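Long-range contacts in bifunctional endo-1,4-beta-xylanase A (Neocallimastix patriciarum, PDB 2C1F), which hydrolyses the internal beta-1,4-xylosidic bonds of xylan, as a glycoside hydrolase family 11 endo-xylanase: residues 3-8 with 21-26; 26-31 with 50-55; 31-36 with 43-48. All coordinates share one frame; numbering follows the deposited sequence.

Interaction 1. Residues 3-8 with 21-26; sequences FTVGNG and YEIWLD
F3 lays one face of its ring against Y21, and from there inward the contact is mainly between apolar side chains. Followed outward, F3 first brings CB to within 4.4 Å of I23 CG2. Its CG stands beside the backbone N and anti to the carbonyl carbon (chi1 -59°), a setting that carries the ring past I23 to the tyrosine. Y21 CE1 lies over the F3 face toward its rim, 3.7 Å from F3 CE2, and F3 CZ at the far end is 3.2 Å from Y21 OH. The planes differ by only 18°, yet the rings are displaced so that little of one covers the other, their centroids 4.8 Å apart. An alanine at F3 would strip away this ring and is likely to leave that side of Y21 uncovered and its phenol freer to turn. Further along, V5 and I23 meet tip to tip: V5 CG2 touches I23 CG1 at 3.9 Å and also leans on L25 CB. Beyond V5, L25 CD2 rests 3.5 Å from G6 CA, where the chain leaves the strand at a positive phi that suits glycine. Strand 3-5 bonds through its backbone to strand 31-36 of its own sheet, whereas 21-25 lies between strands 11-16 and 54-62 in the other. Two strands of different sheets, 7.4 Å apart and inclined by 21°, thus pack face to face, as in the beta-jelly-roll sandwich of family 11 xylanases.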
ATOM      1  N   PHE A   3     -15.675   8.411   7.440  1.00 24.92           N
ATOM      2  CA  PHE A   3     -15.284   7.619   8.605  1.00 24.39           C
ATOM      3  C   PHE A   3     -14.127   8.304   9.322  1.00 24.12           C
ATOM      4  O   PHE A   3     -13.173   8.768   8.683  1.00 23.77           O
ATOM      5  CB  PHE A   3     -14.853   6.217   8.187  1.00 23.83           C
ATOM      6  CG  PHE A   3     -15.924   5.441   7.468  1.00 23.81           C
ATOM      7  CD1 PHE A   3     -16.935   4.818   8.176  1.00 23.27           C
ATOM      8  CD2 PHE A   3     -15.919   5.335   6.079  1.00 23.46           C
ATOM      9  CE1 PHE A   3     -17.924   4.102   7.518  1.00 23.22           C
ATOM     10  CE2 PHE A   3     -16.910   4.627   5.413  1.00 23.19           C
ATOM     11  CZ  PHE A   3     -17.908   4.002   6.131  1.00 23.07           C
ATOM     12  N   THR A   4     -14.210   8.351  10.645  1.00 23.47           N
ATOM     13  CA  THR A   4     -13.261   9.090  11.463  1.00 23.33           C
ATOM     14  C   THR A   4     -12.514   8.169  12.427  1.00 22.67           C
ATOM     15  O   THR A   4     -13.082   7.236  12.985  1.00 22.24           O
ATOM     16  CB  THR A   4     -13.996  10.187  12.279  1.00 23.52           C
ATOM     17  OG1 THR A   4     -14.557  11.158  11.381  1.00 23.98           O
ATOM     18  CG2 THR A   4     -13.048  10.888  13.231  1.00 23.80           C
ATOM     19  N   VAL A   5     -11.234   8.449  12.624  1.00 22.25           N
ATOM     20  CA  VAL A   5     -10.444   7.731  13.610  1.00 22.46           C
ATOM     21  C   VAL A   5      -9.782   8.712  14.595  1.00 22.44           C
ATOM     22  O   VAL A   5      -9.468   9.851  14.241  1.00 21.37           O
ATOM     23  CB  VAL A   5      -9.406   6.766  12.943  1.00 21.81           C
ATOM     24  CG1 VAL A   5     -10.131   5.653  12.195  1.00 20.47           C
ATOM     25  CG2 VAL A   5      -8.457   7.509  12.004  1.00 21.55           C
ATOM     26  N   GLY A   6      -9.620   8.275  15.838  1.00 23.27           N
ATOM     27  CA  GLY A   6      -8.903   9.061  16.834  1.00 24.59           C
ATOM     28  C   GLY A   6      -9.763   9.658  17.930  1.00 25.69           C
ATOM     29  O   GLY A   6      -9.226  10.201  18.900  1.00 26.30           O
ATOM     30  N   ASN A   7     -11.087   9.593  17.787  1.00 26.66           N
ATOM     31  CA  ASN A   7     -11.975   9.958  18.893  1.00 27.39           C
ATOM     32  C   ASN A   7     -13.071   8.912  19.144  1.00 27.80           C
ATOM     33  O   ASN A   7     -14.255   9.130  18.852  1.00 28.37           O
ATOM     34  CB  ASN A   7     -12.537  11.386  18.731  1.00 28.21           C
ATOM     35  CG  ASN A   7     -13.443  11.536  17.530  1.00 29.85           C
ATOM     36  OD1 ASN A   7     -13.113  11.102  16.426  1.00 32.61           O
ATOM     37  ND2 ASN A   7     -14.602  12.164  17.742  1.00 32.41           N
ATOM     38  N   GLY A   8     -12.650   7.781  19.707  1.00 27.41           N
ATOM     39  CA  GLY A   8     -13.551   6.677  20.026  1.00 27.40           C
ATOM     40  C   GLY A   8     -13.146   5.411  19.297  1.00 27.35           C
ATOM     41  O   GLY A   8     -12.845   4.391  19.923  1.00 27.93           O
ATOM     42  N   TYR A  21     -12.447  -0.746   1.620  1.00 18.18           N
ATOM     43  CA  TYR A  21     -11.823   0.400   2.271  1.00 18.29           C
ATOM     44  C   TYR A  21     -11.307   0.005   3.659  1.00 18.43           C
ATOM     45  O   TYR A  21     -11.845  -0.877   4.313  1.00 17.94           O
ATOM     46  CB  TYR A  21     -12.782   1.595   2.355  1.00 18.05           C
ATOM     47  CG  TYR A  21     -13.978   1.383   3.248  1.00 17.31           C
ATOM     48  CD1 TYR A  21     -13.909   1.672   4.611  1.00 18.14           C
ATOM     49  CD2 TYR A  21     -15.184   0.914   2.741  1.00 16.90           C
ATOM     50  CE1 TYR A  21     -14.996   1.485   5.436  1.00 16.92           C
ATOM     51  CE2 TYR A  21     -16.290   0.744   3.566  1.00 17.02           C
ATOM     52  CZ  TYR A  21     -16.185   1.027   4.913  1.00 17.28           C
ATOM     53  OH  TYR A  21     -17.265   0.849   5.763  1.00 18.03           O
ATOM     54  N   GLU A  22     -10.246   0.666   4.083  1.00 18.95           N
ATOM     55  CA  GLU A  22      -9.740   0.522   5.427  1.00 19.22           C
ATOM     56  C   GLU A  22      -9.066   1.817   5.859  1.00 18.66           C
ATOM     57  O   GLU A  22      -8.332   2.437   5.085  1.00 18.69           O
ATOM     58  CB  GLU A  22      -8.732  -0.634   5.542  1.00 19.42           C
ATOM     59  CG  GLU A  22      -8.063  -0.644   6.932  1.00 21.01           C
ATOM     60  CD  GLU A  22      -7.490  -1.980   7.341  1.00 23.02           C
ATOM     61  OE1 GLU A  22      -6.653  -2.536   6.591  1.00 28.68           O
ATOM     62  OE2 GLU A  22      -7.862  -2.456   8.434  1.00 28.34           O
ATOM     63  N   ILE A  23      -9.335   2.217   7.093  1.00 17.99           N
ATOM     64  CA  ILE A  23      -8.634   3.318   7.730  1.00 17.97           C
ATOM     65  C   ILE A  23      -8.244   2.861   9.132  1.00 17.42           C
ATOM     66  O   ILE A  23      -9.017   2.202   9.812  1.00 16.52           O
ATOM     67  CB  ILE A  23      -9.474   4.626   7.747  1.00 17.86           C
ATOM     68  CG1 ILE A  23      -8.728   5.730   8.493  1.00 17.71           C
ATOM     69  CG2 ILE A  23     -10.870   4.411   8.354  1.00 18.33           C
ATOM     70  CD1 ILE A  23      -9.201   7.108   8.144  1.00 18.06           C
ATOM     71  N   TRP A  24      -7.026   3.181   9.545  1.00 17.50           N
ATOM     72  CA  TRP A  24      -6.532   2.744  10.842  1.00 17.81           C
ATOM     73  C   TRP A  24      -5.612   3.794  11.430  1.00 17.63           C
ATOM     74  O   TRP A  24      -4.832   4.421  10.695  1.00 17.12           O
ATOM     75  CB  TRP A  24      -5.809   1.402  10.698  1.00 18.09           C
ATOM     76  CG  TRP A  24      -5.077   0.894  11.928  1.00 18.13           C
ATOM     77  CD1 TRP A  24      -5.572   0.074  12.895  1.00 19.08           C
ATOM     78  CD2 TRP A  24      -3.711   1.155  12.286  1.00 18.49           C
ATOM     79  NE1 TRP A  24      -4.606  -0.189  13.839  1.00 19.24           N
ATOM     80  CE2 TRP A  24      -3.455   0.465  13.490  1.00 19.78           C
ATOM     81  CE3 TRP A  24      -2.691   1.925  11.719  1.00 18.47           C
ATOM     82  CZ2 TRP A  24      -2.212   0.510  14.129  1.00 19.00           C
ATOM     83  CZ3 TRP A  24      -1.461   1.967  12.347  1.00 18.97           C
ATOM     84  CH2 TRP A  24      -1.228   1.265  13.539  1.00 18.99           C
ATOM     85  N   LEU A  25      -5.724   3.967  12.753  1.00 17.96           N
ATOM     86  CA  LEU A  25      -4.845   4.820  13.561  1.00 18.54           C
ATOM     87  C   LEU A  25      -4.403   4.017  14.772  1.00 19.04           C
ATOM     88  O   LEU A  25      -5.201   3.308  15.366  1.00 18.69           O
ATOM     89  CB  LEU A  25      -5.588   6.079  14.032  1.00 18.60           C
ATOM     90  CG  LEU A  25      -4.809   7.203  14.747  1.00 18.36           C
ATOM     91  CD1 LEU A  25      -4.016   8.077  13.768  1.00 17.79           C
ATOM     92  CD2 LEU A  25      -5.747   8.085  15.545  1.00 18.78           C
ATOM     93  N   ASP A  26      -3.134   4.120  15.149  1.00 19.85           N
ATOM     94  CA  ASP A  26      -2.662   3.439  16.345  1.00 20.23           C
ATOM     95  C   ASP A  26      -3.237   4.130  17.582  1.00 20.77           C
ATOM     96  O   ASP A  26      -3.900   5.165  17.462  1.00 21.17           O
ATOM     97  CB  ASP A  26      -1.133   3.424  16.386  1.00 20.56           C
ATOM     98  CG  ASP A  26      -0.573   2.279  17.215  1.00 21.09           C
ATOM     99  OD1 ASP A  26      -1.329   1.617  17.963  1.00 21.69           O
ATOM    100  OD2 ASP A  26       0.647   2.043  17.133  1.00 25.52           O
TER

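Interaction 2. Residues 26-31 with 50-55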
ATOM      1  N   ASP A  26      -3.134   4.120  15.149  1.00 19.85           N
ATOM      2  CA  ASP A  26      -2.662   3.439  16.345  1.00 20.23           C
ATOM      3  C   ASP A  26      -3.237   4.130  17.582  1.00 20.77           C
ATOM      4  O   ASP A  26      -3.900   5.165  17.462  1.00 21.17           O
ATOM      5  CB  ASP A  26      -1.133   3.424  16.386  1.00 20.56           C
ATOM      6  CG  ASP A  26      -0.573   2.279  17.215  1.00 21.09           C
ATOM      7  OD1 ASP A  26      -1.329   1.617  17.963  1.00 21.69           O
ATOM      8  OD2 ASP A  26       0.647   2.043  17.133  1.00 25.52           O
ATOM      9  N   ASN A  27      -2.990   3.558  18.763  1.00 21.03           N
ATOM     10  CA  ASN A  27      -3.485   4.111  20.035  1.00 21.39           C
ATOM     11  C   ASN A  27      -2.542   5.146  20.662  1.00 21.52           C
ATOM     12  O   ASN A  27      -2.691   5.508  21.839  1.00 21.89           O
ATOM     13  CB  ASN A  27      -3.801   2.983  21.042  1.00 21.36           C
ATOM     14  CG  ASN A  27      -2.562   2.173  21.443  1.00 22.83           C
ATOM     15  OD1 ASN A  27      -1.426   2.525  21.110  1.00 25.17           O
ATOM     16  ND2 ASN A  27      -2.785   1.079  22.159  1.00 22.11           N
ATOM     17  N   THR A  28      -1.602   5.640  19.857  1.00 21.43           N
ATOM     18  CA  THR A  28      -0.563   6.572  20.297  1.00 21.10           C
ATOM     19  C   THR A  28      -0.944   8.043  20.105  1.00 20.86           C
ATOM     20  O   THR A  28      -0.147   8.931  20.405  1.00 21.09           O
ATOM     21  CB  THR A  28       0.745   6.299  19.528  1.00 21.14           C
ATOM     22  OG1 THR A  28       0.487   6.339  18.122  1.00 20.31           O
ATOM     23  CG2 THR A  28       1.300   4.923  19.884  1.00 21.80           C
ATOM     24  N   GLY A  29      -2.152   8.300  19.605  1.00 20.63           N
ATOM     25  CA  GLY A  29      -2.659   9.660  19.463  1.00 20.42           C
ATOM     26  C   GLY A  29      -2.957  10.045  18.026  1.00 20.33           C
ATOM     27  O   GLY A  29      -2.788   9.251  17.091  1.00 20.06           O
ATOM     28  N   GLY A  30      -3.406  11.281  17.857  1.00 19.99           N
ATOM     29  CA  GLY A  30      -3.693  11.825  16.540  1.00 20.09           C
ATOM     30  C   GLY A  30      -5.132  11.570  16.157  1.00 19.98           C
ATOM     31  O   GLY A  30      -5.907  11.028  16.942  1.00 19.97           O
ATOM     32  N   ASN A  31      -5.488  11.999  14.955  1.00 19.90           N
ATOM     33  CA  ASN A  31      -6.808  11.763  14.406  1.00 19.78           C
ATOM     34  C   ASN A  31      -6.733  11.619  12.892  1.00 19.80           C
ATOM     35  O   ASN A  31      -5.674  11.840  12.283  1.00 19.28           O
ATOM     36  CB  ASN A  31      -7.779  12.876  14.823  1.00 19.61           C
ATOM     37  CG  ASN A  31      -7.352  14.253  14.346  1.00 20.00           C
ATOM     38  OD1 ASN A  31      -7.387  14.550  13.156  1.00 21.34           O
ATOM     39  ND2 ASN A  31      -6.984  15.112  15.281  1.00 19.87           N
ATOM     40  N   VAL A  50       2.667  13.333  16.008  1.00 19.16           N
ATOM     41  CA  VAL A  50       2.927  13.109  17.418  1.00 19.41           C
ATOM     42  C   VAL A  50       3.891  11.931  17.508  1.00 19.53           C
ATOM     43  O   VAL A  50       4.075  11.198  16.533  1.00 18.67           O
ATOM     44  CB  VAL A  50       1.626  12.796  18.209  1.00 19.60           C
ATOM     45  CG1 VAL A  50       0.659  13.982  18.148  1.00 20.15           C
ATOM     46  CG2 VAL A  50       0.943  11.530  17.703  1.00 19.94           C
ATOM     47  N   ASN A  51       4.511  11.756  18.670  1.00 19.69           N
ATOM     48  CA  ASN A  51       5.413  10.623  18.874  1.00 19.95           C
ATOM     49  C   ASN A  51       4.719   9.279  18.623  1.00 19.92           C
ATOM     50  O   ASN A  51       3.684   8.980  19.215  1.00 20.00           O
ATOM     51  CB  ASN A  51       6.010  10.647  20.279  1.00 20.03           C
ATOM     52  CG  ASN A  51       7.003   9.539  20.494  1.00 20.56           C
ATOM     53  OD1 ASN A  51       7.893   9.322  19.675  1.00 22.28           O
ATOM     54  ND2 ASN A  51       6.853   8.817  21.598  1.00 24.94           N
ATOM     55  N   ARG A  52       5.305   8.495  17.722  1.00 19.85           N
ATOM     56  CA  ARG A  52       4.793   7.198  17.298  1.00 20.17           C
ATOM     57  C   ARG A  52       3.388   7.243  16.674  1.00 19.45           C
ATOM     58  O   ARG A  52       2.695   6.221  16.621  1.00 19.16           O
ATOM     59  CB  ARG A  52       4.848   6.185  18.443  1.00 20.24           C
ATOM     60  CG  ARG A  52       6.248   5.992  19.042  1.00 22.12           C
ATOM     61  CD  ARG A  52       6.244   4.970  20.186  1.00 23.90           C
ATOM     62  NE  ARG A  52       5.394   3.813  19.851  1.00 27.67           N
ATOM     63  CZ  ARG A  52       4.412   3.310  20.608  1.00 28.16           C
ATOM     64  NH1 ARG A  52       4.131   3.819  21.810  1.00 28.06           N
ATOM     65  NH2 ARG A  52       3.712   2.259  20.158  1.00 28.22           N
ATOM     66  N   GLY A  53       2.991   8.426  16.195  1.00 18.75           N
ATOM     67  CA  GLY A  53       1.769   8.591  15.427  1.00 18.04           C
ATOM     68  C   GLY A  53       1.861   7.772  14.156  1.00 17.23           C
ATOM     69  O   GLY A  53       2.903   7.731  13.502  1.00 16.55           O
ATOM     70  N   ASN A  54       0.763   7.108  13.814  1.00 17.05           N
ATOM     71  CA  ASN A  54       0.787   6.040  12.834  1.00 16.95           C
ATOM     72  C   ASN A  54      -0.603   5.870  12.234  1.00 16.72           C
ATOM     73  O   ASN A  54      -1.553   5.500  12.923  1.00 16.60           O
ATOM     74  CB  ASN A  54       1.266   4.741  13.507  1.00 17.13           C
ATOM     75  CG  ASN A  54       1.706   3.673  12.512  1.00 17.34           C
ATOM     76  OD1 ASN A  54       1.733   3.884  11.308  1.00 18.57           O
ATOM     77  ND2 ASN A  54       2.055   2.514  13.032  1.00 20.15           N
ATOM     78  N   PHE A  55      -0.703   6.146  10.943  1.00 16.53           N
ATOM     79  CA  PHE A  55      -1.976   6.235  10.254  1.00 16.55           C
ATOM     80  C   PHE A  55      -1.889   5.534   8.909  1.00 16.43           C
ATOM     81  O   PHE A  55      -0.827   5.573   8.246  1.00 16.28           O
ATOM     82  CB  PHE A  55      -2.329   7.709  10.021  1.00 16.52           C
ATOM     83  CG  PHE A  55      -3.543   7.917   9.168  1.00 16.70           C
ATOM     84  CD1 PHE A  55      -4.805   7.965   9.740  1.00 18.38           C
ATOM     85  CD2 PHE A  55      -3.427   8.062   7.792  1.00 17.56           C
ATOM     86  CE1 PHE A  55      -5.936   8.161   8.949  1.00 17.37           C
ATOM     87  CE2 PHE A  55      -4.560   8.261   6.981  1.00 16.57           C
ATOM     88  CZ  PHE A  55      -5.808   8.298   7.560  1.00 16.75           C
TER
HETATM   89  O   HOH W   1       2.823   3.577  16.527  1.00 14.48           O
HETATM   90  O   HOH W   2      -1.351   7.047  16.069  1.00 14.49           O
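Two loops at one end of the beta sandwich meet here: the connection 26-31, which carries the chain from strand 19-25 of one sheet to strand 31-36 of the other, and the type II beta turn V50 to G53 that leads into strand 54-62. The turn is closed by the bond from G53 N to V50 O. D26 continues the pairing of strands 19-25 and 54-62, its N bonding to N54 O at 3.1 Å, while the CB atoms of the two residues lie side by side. T28 fills the middle of the contact. Its OG1 sits between the backbone N and the carbonyl carbon (chi1 54°), which turns the hydroxyl onto the turn and lets it donate to R52 O at 2.7 Å. The donor comes from well above the carbonyl plane, 57° out of it. The other branch, CG2, lies over one face of the R52 guanidinium, 3.6 Å from CZ, where the arginine chain folds back through a bend at chi3. D26 OD2 is 4.3 Å from R52 NH2 but far out of the guanidinium plane, so only the opposite charges are likely to attract. A water donates to both D26 OD2 and R52 O, giving that carbonyl a second donor. The other D26 oxygen, OD1, accepts N27 N at 2.7 Å from above the carboxylate plane. A second water gives its hydrogens to T28 OG1 and G29 O and accepts from N54 N at 3.1 Å, linking both loops alongside the direct bonds of D26 and T28. At the edge, V50 CG2 packs against T28 O and the G29 backbone. The contact thus ties a loop that crosses between the two sheets to the turn leading into strand 54-62, at one end of the jelly-roll sandwich of family 11.

Interaction 3. Residues 31-36 with 43-48; sequences NGSMTL and KAEWNA
S33 and E45 form the central hydrogen-bonded pair of an antiparallel beta hairpin, residues 31-36 against 43-48, in one sheet of the jelly roll. Backbone bonds come first: N31 with N47, S33 with E45 and T35 with K43 each exchange two, six in all, with S33 N to E45 O at 2.8 Å. Between them stand the non-hydrogen-bonded pairs G32 with W46 and M34 with A44. At the M34-A44 pair both CA atoms make CA-H...O contacts, M34 CA lying 3.2 Å from K43 O. A CB at G32 would probably crowd E45 O, which already lies 3.1 Å from G32 CA.

The apolar side chains lie on the face turned to the second sheet, where M34 and A44 both touch A57 and the W46 ring stacks on F55. On the other face the side chains are polar. One water lies 2.7 Å from S33 OG and 3.0 Å from T35 OG1, and a further water bonds to S33 OG and, weakly, to E45 OE1. K43 NZ makes a long salt bridge to E45 OE2, 3.7 Å away.

At the open end the two asparagines bond directly. With N31 CG between its backbone N and carbonyl carbon (chi1 60°), OD1 faces the opposite strand. There N47 ND2 donates to N31 OD1 at 2.8 Å, almost straight at 176° and exactly in the N47 amide plane, although the two amide planes are 65° apart.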
ATOM      1  N   ASN A  31      -5.488  11.999  14.955  1.00 19.90           N
ATOM      2  CA  ASN A  31      -6.808  11.763  14.406  1.00 19.78           C
ATOM      3  C   ASN A  31      -6.733  11.619  12.892  1.00 19.80           C
ATOM      4  O   ASN A  31      -5.674  11.840  12.283  1.00 19.28           O
ATOM      5  CB  ASN A  31      -7.779  12.876  14.823  1.00 19.61           C
ATOM      6  CG  ASN A  31      -7.352  14.253  14.346  1.00 20.00           C
ATOM      7  OD1 ASN A  31      -7.387  14.550  13.156  1.00 21.34           O
ATOM      8  ND2 ASN A  31      -6.984  15.112  15.281  1.00 19.87           N
ATOM      9  N   GLY A  32      -7.847  11.236  12.280  1.00 19.70           N
ATOM     10  CA  GLY A  32      -7.874  11.052  10.833  1.00 19.79           C
ATOM     11  C   GLY A  32      -9.246  10.690  10.308  1.00 19.71           C
ATOM     12  O   GLY A  32     -10.168  10.441  11.073  1.00 19.70           O
ATOM     13  N   SER A  33      -9.376  10.674   8.989  1.00 19.55           N
ATOM     14  CA  SER A  33     -10.646  10.384   8.355  1.00 19.38           C
ATOM     15  C   SER A  33     -10.466   9.939   6.915  1.00 19.26           C
ATOM     16  O   SER A  33      -9.433  10.196   6.298  1.00 18.96           O
ATOM     17  CB  SER A  33     -11.563  11.605   8.407  1.00 19.27           C
ATOM     18  OG  SER A  33     -11.135  12.584   7.483  1.00 20.00           O
ATOM     19  N   MET A  34     -11.482   9.236   6.422  1.00 19.50           N
ATOM     20  CA  MET A  34     -11.607   8.824   5.037  1.00 19.76           C
ATOM     21  C   MET A  34     -13.026   9.140   4.592  1.00 19.17           C
ATOM     22  O   MET A  34     -13.989   8.747   5.253  1.00 18.93           O
ATOM     23  CB  MET A  34     -11.337   7.317   4.883  1.00 19.84           C
ATOM     24  CG  MET A  34     -11.549   6.783   3.475  1.00 20.53           C
ATOM     25  SD  MET A  34     -11.292   4.994   3.293  1.00 22.78           S
ATOM     26  CE  MET A  34      -9.588   4.925   2.791  1.00 22.83           C
ATOM     27  N   THR A  35     -13.141   9.863   3.485  1.00 18.86           N
ATOM     28  CA  THR A  35     -14.416  10.095   2.827  1.00 19.23           C
ATOM     29  C   THR A  35     -14.433   9.262   1.558  1.00 18.81           C
ATOM     30  O   THR A  35     -13.518   9.356   0.743  1.00 18.91           O
ATOM     31  CB  THR A  35     -14.621  11.597   2.494  1.00 19.14           C
ATOM     32  OG1 THR A  35     -14.510  12.370   3.700  1.00 20.25           O
ATOM     33  CG2 THR A  35     -15.992  11.848   1.873  1.00 19.24           C
ATOM     34  N   LEU A  36     -15.448   8.423   1.404  1.00 18.98           N
ATOM     35  CA  LEU A  36     -15.576   7.583   0.208  1.00 19.43           C
ATOM     36  C   LEU A  36     -16.118   8.399  -0.957  1.00 19.61           C
ATOM     37  O   LEU A  36     -16.976   9.251  -0.772  1.00 20.18           O
ATOM     38  CB  LEU A  36     -16.522   6.402   0.450  1.00 19.39           C
ATOM     39  CG  LEU A  36     -16.292   5.460   1.635  1.00 19.51           C
ATOM     40  CD1 LEU A  36     -17.405   4.423   1.641  1.00 20.00           C
ATOM     41  CD2 LEU A  36     -14.912   4.794   1.607  1.00 19.87           C
ATOM     42  N   LYS A  43     -10.987  10.211  -0.222  1.00 18.74           N
ATOM     43  CA  LYS A  43     -10.116  11.268   0.309  1.00 19.29           C
ATOM     44  C   LYS A  43      -9.750  10.879   1.724  1.00 19.20           C
ATOM     45  O   LYS A  43     -10.614  10.522   2.508  1.00 19.09           O
ATOM     46  CB  LYS A  43     -10.820  12.629   0.323  1.00 19.35           C
ATOM     47  CG  LYS A  43      -9.979  13.740   0.913  1.00 19.99           C
ATOM     48  CD  LYS A  43     -10.675  15.096   0.770  1.00 20.81           C
ATOM     49  CE  LYS A  43      -9.692  16.236   0.984  1.00 22.26           C
ATOM     50  NZ  LYS A  43     -10.358  17.606   0.944  1.00 23.86           N
ATOM     51  N   ALA A  44      -8.467  10.928   2.036  1.00 19.61           N
ATOM     52  CA  ALA A  44      -7.978  10.582   3.357  1.00 19.72           C
ATOM     53  C   ALA A  44      -7.300  11.800   3.941  1.00 20.06           C
ATOM     54  O   ALA A  44      -6.587  12.511   3.237  1.00 20.40           O
ATOM     55  CB  ALA A  44      -7.004   9.447   3.268  1.00 19.98           C
ATOM     56  N   GLU A  45      -7.530  12.047   5.225  1.00 20.20           N
ATOM     57  CA  GLU A  45      -6.803  13.080   5.948  1.00 20.44           C
ATOM     58  C   GLU A  45      -6.297  12.517   7.257  1.00 19.26           C
ATOM     59  O   GLU A  45      -6.979  11.729   7.901  1.00 18.01           O
ATOM     60  CB  GLU A  45      -7.703  14.270   6.246  1.00 20.49           C
ATOM     61  CG  GLU A  45      -8.122  15.051   5.028  1.00 23.49           C
ATOM     62  CD  GLU A  45      -9.346  15.905   5.297  1.00 24.85           C
ATOM     63  OE1 GLU A  45      -9.586  16.246   6.488  1.00 30.73           O
ATOM     64  OE2 GLU A  45     -10.078  16.219   4.329  1.00 32.39           O
ATOM     65  N   TRP A  46      -5.097  12.937   7.650  1.00 18.75           N
ATOM     66  CA  TRP A  46      -4.541  12.534   8.926  1.00 18.61           C
ATOM     67  C   TRP A  46      -3.789  13.672   9.611  1.00 18.22           C
ATOM     68  O   TRP A  46      -3.141  14.492   8.958  1.00 17.29           O
ATOM     69  CB  TRP A  46      -3.673  11.284   8.767  1.00 17.88           C
ATOM     70  CG  TRP A  46      -2.399  11.461   7.991  1.00 18.17           C
ATOM     71  CD1 TRP A  46      -1.135  11.612   8.507  1.00 17.69           C
ATOM     72  CD2 TRP A  46      -2.253  11.476   6.567  1.00 17.52           C
ATOM     73  NE1 TRP A  46      -0.219  11.734   7.491  1.00 17.37           N
ATOM     74  CE2 TRP A  46      -0.875  11.659   6.289  1.00 16.75           C
ATOM     75  CE3 TRP A  46      -3.148  11.362   5.498  1.00 17.16           C
ATOM     76  CZ2 TRP A  46      -0.379  11.734   4.994  1.00 17.53           C
ATOM     77  CZ3 TRP A  46      -2.653  11.426   4.214  1.00 18.21           C
ATOM     78  CH2 TRP A  46      -1.274  11.616   3.968  1.00 17.62           C
ATOM     79  N   ASN A  47      -3.936  13.718  10.932  1.00 18.58           N
ATOM     80  CA  ASN A  47      -3.159  14.593  11.804  1.00 18.88           C
ATOM     81  C   ASN A  47      -2.536  13.731  12.896  1.00 18.60           C
ATOM     82  O   ASN A  47      -3.150  13.496  13.934  1.00 17.80           O
ATOM     83  CB  ASN A  47      -4.039  15.695  12.404  1.00 19.25           C
ATOM     84  CG  ASN A  47      -4.834  16.439  11.343  1.00 20.55           C
ATOM     85  OD1 ASN A  47      -4.274  17.173  10.518  1.00 21.00           O
ATOM     86  ND2 ASN A  47      -6.148  16.221  11.337  1.00 23.36           N
ATOM     87  N   ALA A  48      -1.335  13.221  12.624  1.00 18.46           N
ATOM     88  CA  ALA A  48      -0.656  12.302  13.543  1.00 18.79           C
ATOM     89  C   ALA A  48       0.810  12.687  13.735  1.00 18.62           C
ATOM     90  O   ALA A  48       1.660  11.815  13.936  1.00 18.02           O
ATOM     91  CB  ALA A  48      -0.769  10.858  13.044  1.00 18.75           C
TER
HETATM   92  O   HOH W   3     -11.776  12.700   4.885  1.00 21.20           O
HETATM   93  O   HOH W   4      -9.964  14.504   9.284  1.00 33.40           O

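Overall arrangement
From the N terminus, strand 2-5 lies at the edge of one sheet and the chain then passes through 11-16 into 19-25 of the other; interaction 1 closes that excursion by packing the two sheets together. It is complete before the others begin. Sharing D26 with it, interaction 2 closes the longer loop from 26-31 to 50-55, and within that loop lies the hairpin of interaction 3, which shares N31. Strand 31-36 pairs with 2-5 on one side and 42-47 on the other. Strand 54-62, on leaving interaction 2, runs beside 19-25, and F55 touches I23 within its own sheet and W46 of the other, so that it meets residues of interactions 1 and 3.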